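Local coordinates for protein probable CoA-transferase alpha subunit (Rhodococcus jostii, PDB 6COJ) that probably acts as the alpha subunit of a CoA-transferase-family enzyme and binds a coenzyme A thioester that carries a cyclic acyl group, at residues 25-30 and 57-62; 49-54 and 72-77; 63-68 and 175-180. The protein carries 1 engineered substitution. All coordinates share one frame; numbering follows the deposited sequence.

Contact 1. Residues 25-30 and 57-62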
ATOM      1  N   ASP A  25      27.111  17.996  -4.144  1.00 24.89           N
ATOM      2  CA  ASP A  25      27.343  16.794  -4.950  1.00 24.43           C
ATOM      3  C   ASP A  25      26.030  16.232  -5.474  1.00 19.83           C
ATOM      4  O   ASP A  25      25.913  15.870  -6.652  1.00 21.18           O
ATOM      5  CB  ASP A  25      27.997  15.695  -4.101  1.00 34.41           C
ATOM      6  CG  ASP A  25      29.472  15.921  -3.831  1.00 53.19           C
ATOM      7  OD1 ASP A  25      30.128  16.679  -4.571  1.00 31.77           O
ATOM      8  OD2 ASP A  25      29.981  15.295  -2.873  1.00 42.38           O
ATOM      9  N   ALA A  26      25.037  16.107  -4.592  1.00 18.81           N
ATOM     10  CA  ALA A  26      23.766  15.514  -4.991  1.00 19.69           C
ATOM     11  C   ALA A  26      23.091  16.347  -6.072  1.00 17.93           C
ATOM     12  O   ALA A  26      22.624  15.812  -7.086  1.00 19.42           O
ATOM     13  CB  ALA A  26      22.858  15.348  -3.770  1.00 19.80           C
ATOM     14  N   VAL A  27      23.063  17.669  -5.889  1.00 19.52           N
ATOM     15  CA  VAL A  27      22.475  18.534  -6.905  1.00 17.89           C
ATOM     16  C   VAL A  27      23.302  18.503  -8.184  1.00 19.80           C
ATOM     17  O   VAL A  27      22.760  18.671  -9.285  1.00 20.07           O
ATOM     18  CB  VAL A  27      22.251  19.944  -6.329  1.00 21.37           C
ATOM     19  CG1 VAL A  27      21.811  20.940  -7.416  1.00 22.77           C
ATOM     20  CG2 VAL A  27      21.205  19.852  -5.219  1.00 23.83           C
ATOM     21  N   GLY A  28      24.608  18.244  -8.067  1.00 20.10           N
ATOM     22  CA  GLY A  28      25.465  18.073  -9.231  1.00 18.27           C
ATOM     23  C   GLY A  28      25.094  16.891 -10.110  1.00 18.67           C
ATOM     24  O   GLY A  28      25.537  16.825 -11.263  1.00 23.55           O
ATOM     25  N   GLU A  29      24.320  15.941  -9.586  1.00 18.94           N
ATOM     26  CA  GLU A  29      23.799  14.824 -10.364  0.62 19.63           C
ATOM     27  C   GLU A  29      22.499  15.158 -11.078  1.00 21.89           C
ATOM     28  O   GLU A  29      22.037  14.361 -11.905  1.00 23.55           O
ATOM     29  CB  GLU A  29      23.552  13.613  -9.456  0.62 21.86           C
ATOM     30  CG  GLU A  29      24.810  12.990  -8.887  0.62 22.55           C
ATOM     31  CD  GLU A  29      25.811  12.638  -9.965  0.62 25.62           C
ATOM     32  OE1 GLU A  29      26.914  13.225  -9.973  0.62 37.71           O
ATOM     33  OE2 GLU A  29      25.490  11.784 -10.816  0.62 28.61           O
ATOM     34  N   LEU A  30      21.885  16.292 -10.757  1.00 18.50           N
ATOM     35  CA  LEU A  30      20.653  16.721 -11.398  1.00 17.75           C
ATOM     36  C   LEU A  30      20.974  17.567 -12.622  1.00 21.10           C
ATOM     37  O   LEU A  30      22.083  18.083 -12.779  1.00 20.97           O
ATOM     38  CB  LEU A  30      19.796  17.518 -10.417  1.00 17.12           C
ATOM     39  CG  LEU A  30      19.532  16.813  -9.086  1.00 16.73           C
ATOM     40  CD1 LEU A  30      18.751  17.739  -8.166  1.00 18.82           C
ATOM     41  CD2 LEU A  30      18.787  15.482  -9.296  1.00 17.29           C
ATOM     42  N   SER A  57      22.496  26.277  -7.295  1.00 20.02           N
ATOM     43  CA  SER A  57      22.928  25.723  -8.568  1.00 19.75           C
ATOM     44  C   SER A  57      22.275  26.467  -9.730  1.00 22.77           C
ATOM     45  O   SER A  57      21.406  27.324  -9.549  1.00 21.67           O
ATOM     46  CB  SER A  57      22.557  24.241  -8.664  1.00 18.98           C
ATOM     47  OG  SER A  57      21.194  24.052  -9.048  1.00 19.18           O
ATOM     48  N   ASP A  58      22.696  26.110 -10.942  1.00 20.64           N
ATOM     49  CA  ASP A  58      22.073  26.612 -12.161  1.00 22.79           C
ATOM     50  C   ASP A  58      21.033  25.661 -12.735  1.00 24.31           C
ATOM     51  O   ASP A  58      20.570  25.878 -13.859  1.00 26.11           O
ATOM     52  CB  ASP A  58      23.129  26.960 -13.216  1.00 27.32           C
ATOM     53  CG  ASP A  58      23.895  25.748 -13.722  1.00 34.36           C
ATOM     54  OD1 ASP A  58      23.684  24.625 -13.215  1.00 37.94           O
ATOM     55  OD2 ASP A  58      24.724  25.926 -14.640  1.00 49.99           O
ATOM     56  N   VAL A  59      20.670  24.608 -12.003  1.00 21.64           N
ATOM     57  CA  VAL A  59      19.672  23.660 -12.485  1.00 20.77           C
ATOM     58  C   VAL A  59      18.310  24.338 -12.497  1.00 19.83           C
ATOM     59  O   VAL A  59      17.853  24.862 -11.474  1.00 26.66           O
ATOM     60  CB  VAL A  59      19.660  22.407 -11.599  1.00 18.70           C
ATOM     61  CG1 VAL A  59      18.480  21.509 -11.975  1.00 20.12           C
ATOM     62  CG2 VAL A  59      20.974  21.651 -11.736  1.00 23.13           C
ATOM     63  N   THR A  60      17.642  24.312 -13.648  1.00 21.08           N
ATOM     64  CA  THR A  60      16.390  25.038 -13.805  1.00 22.26           C
ATOM     65  C   THR A  60      15.516  24.283 -14.800  1.00 23.90           C
ATOM     66  O   THR A  60      15.801  23.134 -15.144  1.00 21.08           O
ATOM     67  CB  THR A  60      16.688  26.489 -14.209  1.00 25.35           C
ATOM     68  OG1 THR A  60      15.491  27.271 -14.115  1.00 26.92           O
ATOM     69  CG2 THR A  60      17.242  26.550 -15.628  1.00 23.86           C
ATOM     70  N   ASP A  61      14.436  24.929 -15.253  1.00 18.87           N
ATOM     71  CA  ASP A  61      13.499  24.330 -16.206  1.00 19.56           C
ATOM     72  C   ASP A  61      12.980  22.982 -15.698  1.00 19.18           C
ATOM     73  O   ASP A  61      12.886  22.004 -16.442  1.00 20.78           O
ATOM     74  CB  ASP A  61      14.125  24.218 -17.600  1.00 21.86           C
ATOM     75  CG  ASP A  61      13.142  23.728 -18.658  1.00 27.67           C
ATOM     76  OD1 ASP A  61      11.955  24.115 -18.613  1.00 29.03           O
ATOM     77  OD2 ASP A  61      13.573  22.958 -19.543  1.00 35.94           O
ATOM     78  N   LEU A  62      12.634  22.930 -14.417  1.00 16.26           N
ATOM     79  CA  LEU A  62      12.260  21.676 -13.777  1.00 16.42           C
ATOM     80  C   LEU A  62      10.766  21.423 -13.907  1.00 17.75           C
ATOM     81  O   LEU A  62       9.946  22.344 -13.929  1.00 17.12           O
ATOM     82  CB  LEU A  62      12.621  21.709 -12.295  1.00 16.79           C
ATOM     83  CG  LEU A  62      14.125  21.771 -12.004  1.00 17.18           C
ATOM     84  CD1 LEU A  62      14.366  21.888 -10.507  1.00 20.82           C
ATOM     85  CD2 LEU A  62      14.837  20.549 -12.580  1.00 19.00           C
TER
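Ser57 meets Val27 through both atoms of its short side chain, and each can be traced from the backbone outward. Its CB lies 3.6 Å from Val27 CG1, and the hydroxyl one bond further on also rests against this methyl, with Ser57 OG to Val27 CG1 at 3.6 Å. The torsion (chi1 81°) places OG between the backbone N and the carbonyl carbon. From there it accepts the Val59 amide, N to OG 3.1 Å, in a fairly straight bond of 158° at the hydrogen, which makes an ST turn just past the end of helix 48-56. The same OG is hydrogen-bonded to Leu54 O, so two polar partners hold the hydroxyl while a methyl packs against it. An alanine here would keep the CB contact with Val27, but the Val59 amide and Leu54 O would probably lose the hydroxyl that ties them together, leaving the turn freer to move. The turn delivers Val59, which points toward segment 25-30 and loses more surface to it, 50 Å², than any other residue of 57-62. Val59 CG2 lies between Val27 and Leu30, 3.9 Å from Leu30 O and 4.5 Å from Val27 CG1, whereas Val59 CG1 is 4.5 Å from Leu30 CB. On the other segment, Leu30 N bonds back to Val27 O at 2.9 Å, a turn that leaves both CB atoms pointing toward 57-62. The contact joins the C-terminal end of helix 23-28 to the connection between helix 48-56 and strand 62-65. Lys80 NZ bonds to the carbonyl oxygens of Ser57 and Val59, Val27 and Val59 both lean on Leu54 of helix 48-56, and Leu30 reaches Ile36 of strand 35-38 and Phe214 of strand 213-217.

Contact 2. Residues 49-54 and 72-77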
ATOM      1  N   ALA A  49      17.216  21.553   2.826  1.00 16.10           N
ATOM      2  CA  ALA A  49      18.633  21.730   2.528  1.00 17.50           C
ATOM      3  C   ALA A  49      18.936  21.372   1.077  1.00 17.20           C
ATOM      4  O   ALA A  49      19.698  22.076   0.404  1.00 17.71           O
ATOM      5  CB  ALA A  49      19.493  20.925   3.506  1.00 17.53           C
ATOM      6  N   LEU A  50      18.334  20.292   0.566  1.00 16.62           N
ATOM      7  CA  LEU A  50      18.528  19.959  -0.844  1.00 16.97           C
ATOM      8  C   LEU A  50      17.907  21.015  -1.755  1.00 16.77           C
ATOM      9  O   LEU A  50      18.487  21.369  -2.792  1.00 17.49           O
ATOM     10  CB  LEU A  50      17.978  18.560  -1.141  1.00 15.67           C
ATOM     11  CG  LEU A  50      18.879  17.395  -0.684  1.00 15.73           C
ATOM     12  CD1 LEU A  50      18.091  16.075  -0.585  1.00 16.30           C
ATOM     13  CD2 LEU A  50      20.096  17.229  -1.607  1.00 17.54           C
ATOM     14  N   VAL A  51      16.752  21.564  -1.365  1.00 16.76           N
ATOM     15  CA  VAL A  51      16.135  22.639  -2.145  1.00 15.60           C
ATOM     16  C   VAL A  51      17.023  23.883  -2.163  1.00 18.51           C
ATOM     17  O   VAL A  51      17.190  24.526  -3.207  1.00 17.18           O
ATOM     18  CB  VAL A  51      14.713  22.943  -1.636  1.00 17.21           C
ATOM     19  CG1 VAL A  51      14.169  24.217  -2.285  1.00 20.60           C
ATOM     20  CG2 VAL A  51      13.792  21.767  -1.911  1.00 16.72           C
ATOM     21  N   ARG A  52      17.599  24.249  -1.014  1.00 16.80           N
ATOM     22  CA  ARG A  52      18.529  25.378  -0.992  1.00 16.65           C
ATOM     23  C   ARG A  52      19.749  25.114  -1.870  1.00 17.19           C
ATOM     24  O   ARG A  52      20.270  26.033  -2.511  1.00 17.89           O
ATOM     25  CB  ARG A  52      18.940  25.717   0.448  1.00 18.49           C
ATOM     26  CG  ARG A  52      17.832  26.404   1.255  1.00 18.85           C
ATOM     27  CD  ARG A  52      18.255  26.780   2.668  1.00 21.73           C
ATOM     28  NE  ARG A  52      18.392  25.631   3.564  1.00 19.95           N
ATOM     29  CZ  ARG A  52      17.402  25.131   4.301  1.00 21.32           C
ATOM     30  NH1 ARG A  52      16.178  25.663   4.242  1.00 18.76           N
ATOM     31  NH2 ARG A  52      17.637  24.097   5.097  1.00 22.02           N
ATOM     32  N   ALA A  53      20.213  23.861  -1.924  1.00 17.30           N
ATOM     33  CA  ALA A  53      21.326  23.534  -2.811  1.00 18.98           C
ATOM     34  C   ALA A  53      20.915  23.667  -4.276  1.00 16.77           C
ATOM     35  O   ALA A  53      21.713  24.111  -5.113  1.00 17.69           O
ATOM     36  CB  ALA A  53      21.862  22.133  -2.501  1.00 19.76           C
ATOM     37  N   LEU A  54      19.672  23.301  -4.602  1.00 18.20           N
ATOM     38  CA  LEU A  54      19.155  23.562  -5.945  1.00 18.36           C
ATOM     39  C   LEU A  54      19.178  25.053  -6.273  1.00 19.56           C
ATOM     40  O   LEU A  54      19.552  25.442  -7.387  1.00 20.94           O
ATOM     41  CB  LEU A  54      17.734  23.017  -6.071  1.00 21.93           C
ATOM     42  CG  LEU A  54      17.595  21.680  -6.787  1.00 24.44           C
ATOM     43  CD1 LEU A  54      16.155  21.170  -6.697  1.00 20.27           C
ATOM     44  CD2 LEU A  54      18.025  21.802  -8.235  1.00 23.63           C
ATOM     45  N   LEU A  72       8.350  24.153  -3.047  1.00 16.95           N
ATOM     46  CA  LEU A  72       7.912  24.666  -4.338  1.00 16.41           C
ATOM     47  C   LEU A  72       7.978  26.186  -4.373  1.00 18.98           C
ATOM     48  O   LEU A  72       8.350  26.768  -5.397  1.00 17.94           O
ATOM     49  CB  LEU A  72       6.495  24.162  -4.627  1.00 17.06           C
ATOM     50  CG  LEU A  72       5.924  24.480  -6.007  1.00 17.42           C
ATOM     51  CD1 LEU A  72       6.846  23.970  -7.108  1.00 20.42           C
ATOM     52  CD2 LEU A  72       4.529  23.883  -6.150  1.00 20.63           C
ATOM     53  N   GLY A  73       7.638  26.846  -3.262  1.00 15.88           N
ATOM     54  CA  GLY A  73       7.760  28.295  -3.210  1.00 17.55           C
ATOM     55  C   GLY A  73       9.176  28.770  -3.468  1.00 20.06           C
ATOM     56  O   GLY A  73       9.407  29.671  -4.281  1.00 18.37           O
ATOM     57  N   LEU A  74      10.153  28.166  -2.786  1.00 17.66           N
ATOM     58  CA  LEU A  74      11.536  28.584  -2.998  1.00 16.99           C
ATOM     59  C   LEU A  74      11.972  28.342  -4.440  1.00 17.07           C
ATOM     60  O   LEU A  74      12.623  29.194  -5.052  1.00 16.81           O
ATOM     61  CB  LEU A  74      12.466  27.874  -2.016  1.00 18.33           C
ATOM     62  CG  LEU A  74      12.480  28.411  -0.584  1.00 18.38           C
ATOM     63  CD1 LEU A  74      13.317  27.495   0.302  1.00 21.92           C
ATOM     64  CD2 LEU A  74      12.998  29.857  -0.515  1.00 19.80           C
ATOM     65  N   LEU A  75      11.605  27.192  -5.014  1.00 16.24           N
ATOM     66  CA  LEU A  75      11.962  26.946  -6.408  1.00 15.75           C
ATOM     67  C   LEU A  75      11.325  27.981  -7.334  1.00 17.67           C
ATOM     68  O   LEU A  75      11.958  28.448  -8.290  1.00 18.55           O
ATOM     69  CB  LEU A  75      11.559  25.522  -6.801  1.00 16.04           C
ATOM     70  CG  LEU A  75      12.384  24.437  -6.104  1.00 16.75           C
ATOM     71  CD1 LEU A  75      11.781  23.065  -6.390  1.00 19.61           C
ATOM     72  CD2 LEU A  75      13.845  24.476  -6.531  1.00 19.65           C
ATOM     73  N   CYS A  76      10.081  28.376  -7.047  1.00 17.93           N
ATOM     74  CA  CYS A  76       9.428  29.402  -7.855  1.00 19.14           C
ATOM     75  C   CYS A  76      10.108  30.750  -7.692  1.00 19.59           C
ATOM     76  O   CYS A  76      10.196  31.524  -8.655  1.00 20.46           O
ATOM     77  CB  CYS A  76       7.951  29.505  -7.484  1.00 18.18           C
ATOM     78  SG  CYS A  76       6.939  28.144  -8.100  1.00 19.16           S
ATOM     79  N   SER A  77      10.582  31.058  -6.480  1.00 19.22           N
ATOM     80  CA  SER A  77      11.271  32.325  -6.271  1.00 19.75           C
ATOM     81  C   SER A  77      12.510  32.458  -7.146  1.00 22.79           C
ATOM     82  O   SER A  77      12.927  33.583  -7.447  1.00 22.95           O
ATOM     83  CB  SER A  77      11.645  32.526  -4.796  1.00 24.68           C
ATOM     84  OG  SER A  77      12.811  31.798  -4.428  1.00 21.55           O
TER
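Val51 sets one methyl against two consecutive leucines, Leu74 and Leu75. With CG1 anti to the backbone N (chi1 170°), that branch extends to the second helix and lies 4.0 Å from Leu74 CB and 4.2 Å from Leu75 CG. Val51 and Leu74 cross obliquely, the methyl meeting the base of the leucine rather than its end. Leu75 does not aim its CB straight at the other helix, but its branched end bends nearer, and its CD2 methyl packs 4.0 Å from Leu54 CD1, again at a slant. The same Leu75 CD2 is 4.2 Å from Leu54 CB, so it meets both the base and the tip of that leucine. The short helical segments run nearly parallel, 7° apart, with their axes 9.8 Å from each other. This suits two helices of successive beta-alpha-beta units: helix 48-56 links strand 35-38 to strand 62-65, and helix 70-77 links strand 62-65 to strand 81-86. Arg52, whose CB points away, bonds instead with Glu293 and His253 O and makes a cation-pi contact with Tyr296. The closest contacts are all between buried aliphatic carbons of Val51, Leu54, Leu74 and Leu75; with no polar pair across the 203 Å², shape and hydrophobic burial hold the two helices together.

Contact 3. Residues 63-68 and 175-180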
ATOM      1  N   THR A  63      10.418  20.148 -13.994  1.00 16.24           N
ATOM      2  CA  THR A  63       9.049  19.708 -13.805  1.00 16.54           C
ATOM      3  C   THR A  63       9.013  19.083 -12.418  1.00 15.93           C
ATOM      4  O   THR A  63       9.769  18.146 -12.147  1.00 17.45           O
ATOM      5  CB  THR A  63       8.671  18.693 -14.885  1.00 15.61           C
ATOM      6  OG1 THR A  63       8.653  19.347 -16.162  1.00 16.73           O
ATOM      7  CG2 THR A  63       7.293  18.104 -14.619  1.00 16.58           C
ATOM      8  N   VAL A  64       8.193  19.631 -11.528  1.00 13.62           N
ATOM      9  CA  VAL A  64       8.196  19.242 -10.118  1.00 13.74           C
ATOM     10  C   VAL A  64       6.918  18.477  -9.802  1.00 14.63           C
ATOM     11  O   VAL A  64       5.819  18.915 -10.165  1.00 15.80           O
ATOM     12  CB  VAL A  64       8.358  20.460  -9.189  1.00 14.32           C
ATOM     13  CG1 VAL A  64       8.378  20.008  -7.733  1.00 15.56           C
ATOM     14  CG2 VAL A  64       9.642  21.186  -9.507  1.00 17.02           C
ATOM     15  N   VAL A  65       7.068  17.342  -9.119  1.00 13.39           N
ATOM     16  CA  VAL A  65       5.950  16.528  -8.636  1.00 13.91           C
ATOM     17  C   VAL A  65       6.021  16.559  -7.117  1.00 13.46           C
ATOM     18  O   VAL A  65       7.032  16.142  -6.540  1.00 13.93           O
ATOM     19  CB  VAL A  65       6.039  15.079  -9.145  1.00 13.61           C
ATOM     20  CG1 VAL A  65       4.884  14.259  -8.601  1.00 13.97           C
ATOM     21  CG2 VAL A  65       6.048  15.044 -10.668  1.00 16.34           C
ATOM     22  N   THR A  66       4.970  17.058  -6.467  1.00 13.79           N
ATOM     23  CA  THR A  66       5.097  17.272  -5.029  1.00 13.79           C
ATOM     24  C   THR A  66       3.730  17.464  -4.389  1.00 14.32           C
ATOM     25  O   THR A  66       2.772  17.883  -5.044  1.00 15.26           O
ATOM     26  CB  THR A  66       5.978  18.499  -4.748  1.00 17.79           C
ATOM     27  OG1 THR A  66       6.237  18.584  -3.339  1.00 20.19           O
ATOM     28  CG2 THR A  66       5.299  19.788  -5.232  1.00 19.55           C
ATOM     29  N   TYR A  67       3.657  17.142  -3.101  1.00 13.11           N
ATOM     30  CA  TYR A  67       2.632  17.689  -2.220  1.00 13.23           C
ATOM     31  C   TYR A  67       3.219  18.993  -1.708  1.00 14.52           C
ATOM     32  O   TYR A  67       4.020  19.001  -0.771  1.00 14.73           O
ATOM     33  CB  TYR A  67       2.347  16.723  -1.082  1.00 13.67           C
ATOM     34  CG  TYR A  67       1.551  15.499  -1.477  1.00 12.16           C
ATOM     35  CD1 TYR A  67       0.235  15.616  -1.935  1.00 13.27           C
ATOM     36  CD2 TYR A  67       2.102  14.222  -1.376  1.00 12.18           C
ATOM     37  CE1 TYR A  67      -0.513  14.478  -2.263  1.00 12.64           C
ATOM     38  CE2 TYR A  67       1.359  13.086  -1.694  1.00 11.70           C
ATOM     39  CZ  TYR A  67       0.055  13.225  -2.138  1.00 12.30           C
ATOM     40  OH  TYR A  67      -0.666  12.080  -2.432  1.00 13.34           O
ATOM     41  N   GLY A  68       2.843  20.098  -2.349  1.00 13.41           N
ATOM     42  CA  GLY A  68       3.664  21.299  -2.301  1.00 13.81           C
ATOM     43  C   GLY A  68       3.617  22.076  -0.996  1.00 14.18           C
ATOM     44  O   GLY A  68       2.598  22.165  -0.315  1.00 14.14           O
ATOM     45  N   LEU A 175       3.506   8.703 -12.613  1.00 13.35           N
ATOM     46  CA  LEU A 175       4.346   9.875 -12.368  1.00 13.19           C
ATOM     47  C   LEU A 175       5.809   9.435 -12.279  1.00 13.81           C
ATOM     48  O   LEU A 175       6.433   9.411 -11.213  1.00 15.24           O
ATOM     49  CB  LEU A 175       3.880  10.604 -11.107  1.00 14.14           C
ATOM     50  CG  LEU A 175       2.484  11.234 -11.198  1.00 13.69           C
ATOM     51  CD1 LEU A 175       2.006  11.709  -9.832  1.00 15.74           C
ATOM     52  CD2 LEU A 175       2.473  12.385 -12.201  1.00 16.35           C
ATOM     53  N   ASN A 176       6.351   9.049 -13.432  1.00 15.16           N
ATOM     54  CA  ASN A 176       7.751   8.656 -13.490  1.00 14.72           C
ATOM     55  C   ASN A 176       8.635   9.875 -13.280  1.00 14.70           C
ATOM     56  O   ASN A 176       8.384  10.946 -13.833  1.00 16.84           O
ATOM     57  CB  ASN A 176       8.062   8.035 -14.849  1.00 14.98           C
ATOM     58  CG  ASN A 176       7.102   6.921 -15.199  1.00 24.72           C
ATOM     59  OD1 ASN A 176       7.186   5.831 -14.648  1.00 26.46           O
ATOM     60  ND2 ASN A 176       6.175   7.195 -16.111  1.00 26.86           N
ATOM     61  N   LEU A 177       9.686   9.711 -12.489  1.00 13.14           N
ATOM     62  CA  LEU A 177      10.554  10.815 -12.114  1.00 13.07           C
ATOM     63  C   LEU A 177      11.988  10.557 -12.554  1.00 14.96           C
ATOM     64  O   LEU A 177      12.497   9.439 -12.428  1.00 15.56           O
ATOM     65  CB  LEU A 177      10.558  10.980 -10.595  1.00 13.48           C
ATOM     66  CG  LEU A 177       9.191  10.969  -9.903  1.00 14.42           C
ATOM     67  CD1 LEU A 177       9.352  10.919  -8.384  1.00 14.38           C
ATOM     68  CD2 LEU A 177       8.377  12.184 -10.323  1.00 16.83           C
ATOM     69  N   ASP A 178      12.655  11.611 -13.036  1.00 14.87           N
ATOM     70  CA  ASP A 178      14.093  11.498 -13.246  1.00 14.42           C
ATOM     71  C   ASP A 178      14.818  11.420 -11.916  1.00 15.67           C
ATOM     72  O   ASP A 178      15.821  10.708 -11.794  1.00 15.98           O
ATOM     73  CB  ASP A 178      14.608  12.675 -14.072  1.00 15.66           C
ATOM     74  CG  ASP A 178      14.018  12.696 -15.462  1.00 18.18           C
ATOM     75  OD1 ASP A 178      14.072  11.650 -16.146  1.00 23.24           O
ATOM     76  OD2 ASP A 178      13.473  13.743 -15.855  1.00 18.73           O
ATOM     77  N   ALA A 179      14.338  12.151 -10.912  1.00 14.98           N
ATOM     78  CA  ALA A 179      15.002  12.161  -9.618  1.00 14.06           C
ATOM     79  C   ALA A 179      13.980  12.361  -8.512  1.00 14.41           C
ATOM     80  O   ALA A 179      12.889  12.898  -8.732  1.00 16.09           O
ATOM     81  CB  ALA A 179      16.081  13.249  -9.549  1.00 15.40           C
ATOM     82  N   ALA A 180      14.341  11.898  -7.317  1.00 14.32           N
ATOM     83  CA  ALA A 180      13.574  12.161  -6.106  1.00 14.03           C
ATOM     84  C   ALA A 180      14.505  12.739  -5.054  1.00 14.92           C
ATOM     85  O   ALA A 180      15.657  12.305  -4.923  1.00 15.20           O
ATOM     86  CB  ALA A 180      12.926  10.881  -5.547  1.00 14.31           C
TER
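Val65 and Leu175 bring the two backbones closest, with their CA atoms 7.8 Å apart, too far for strand pairing; strand 35-38 lies between strands 62-65 and 177-184 in the parallel sheet, so the contact is made by side chains reaching across it. Val65 carries it alone on its segment and loses 66 Å² to two leucines. Its torsion (chi1 179°) sets CG1 anti to the backbone N and CG2 anti to the carbonyl carbon, so the two methyls diverge and each receives a different partner. CG1 meets Leu175 CD1 at 4.0 Å. CG2 takes Leu177 CD2 at 3.7 Å, a methyl that also lies 3.9 Å from Val65 CB and so covers the branch point as well as the branch. The leucines use opposite ends of similar forks: in Leu175 the extended CD1 does the touching (chi2 170°), in Leu177 the folded-back CD2. Both approach the valine at a slant. Thr35 of strand 35-38 touches Val65 and Leu177, Tyr85 of strand 81-86 touches Val65 and Leu175, and Leu124 of helix 117-128 packs on Leu177. Past Val65 the chain turns a corner at Thr66 and Tyr67; Tyr67 OH bonds to Ala117 O and its ring meets Trp41, two residues that line the thioester pocket, while the side chain of Val65 itself is about 14 Å from that ligand. With only methyl and methine carbons touching, the contact has no directional bond to set it, and close aliphatic fit in the buried core is what joins the two segments.

From the N terminus, contact 1 closes the loop from helix 23-28 to the entry of strand 62-65, enclosing strand 35-38 and helix 48-56. Contact 2 opens within that loop and ends beyond it at helix 70-77, so the two cross; they also touch, Val27 CG2 lying 3.6 Å from Ala53 CB. Contact 3 opens after contact 1 has closed, crosses contact 2, and spans over a hundred residues to strand 177-184. Leu30 CD2 meets Ala179 CB at 3.5 Å, joining contacts 1 and 3, and Leu75 CD1 lies 4.2 Å from Val64 CG2, joining 2 and 3. Contacts 1 and 2 join helices on one face of the parallel sheet; contact 3 lies on its other face.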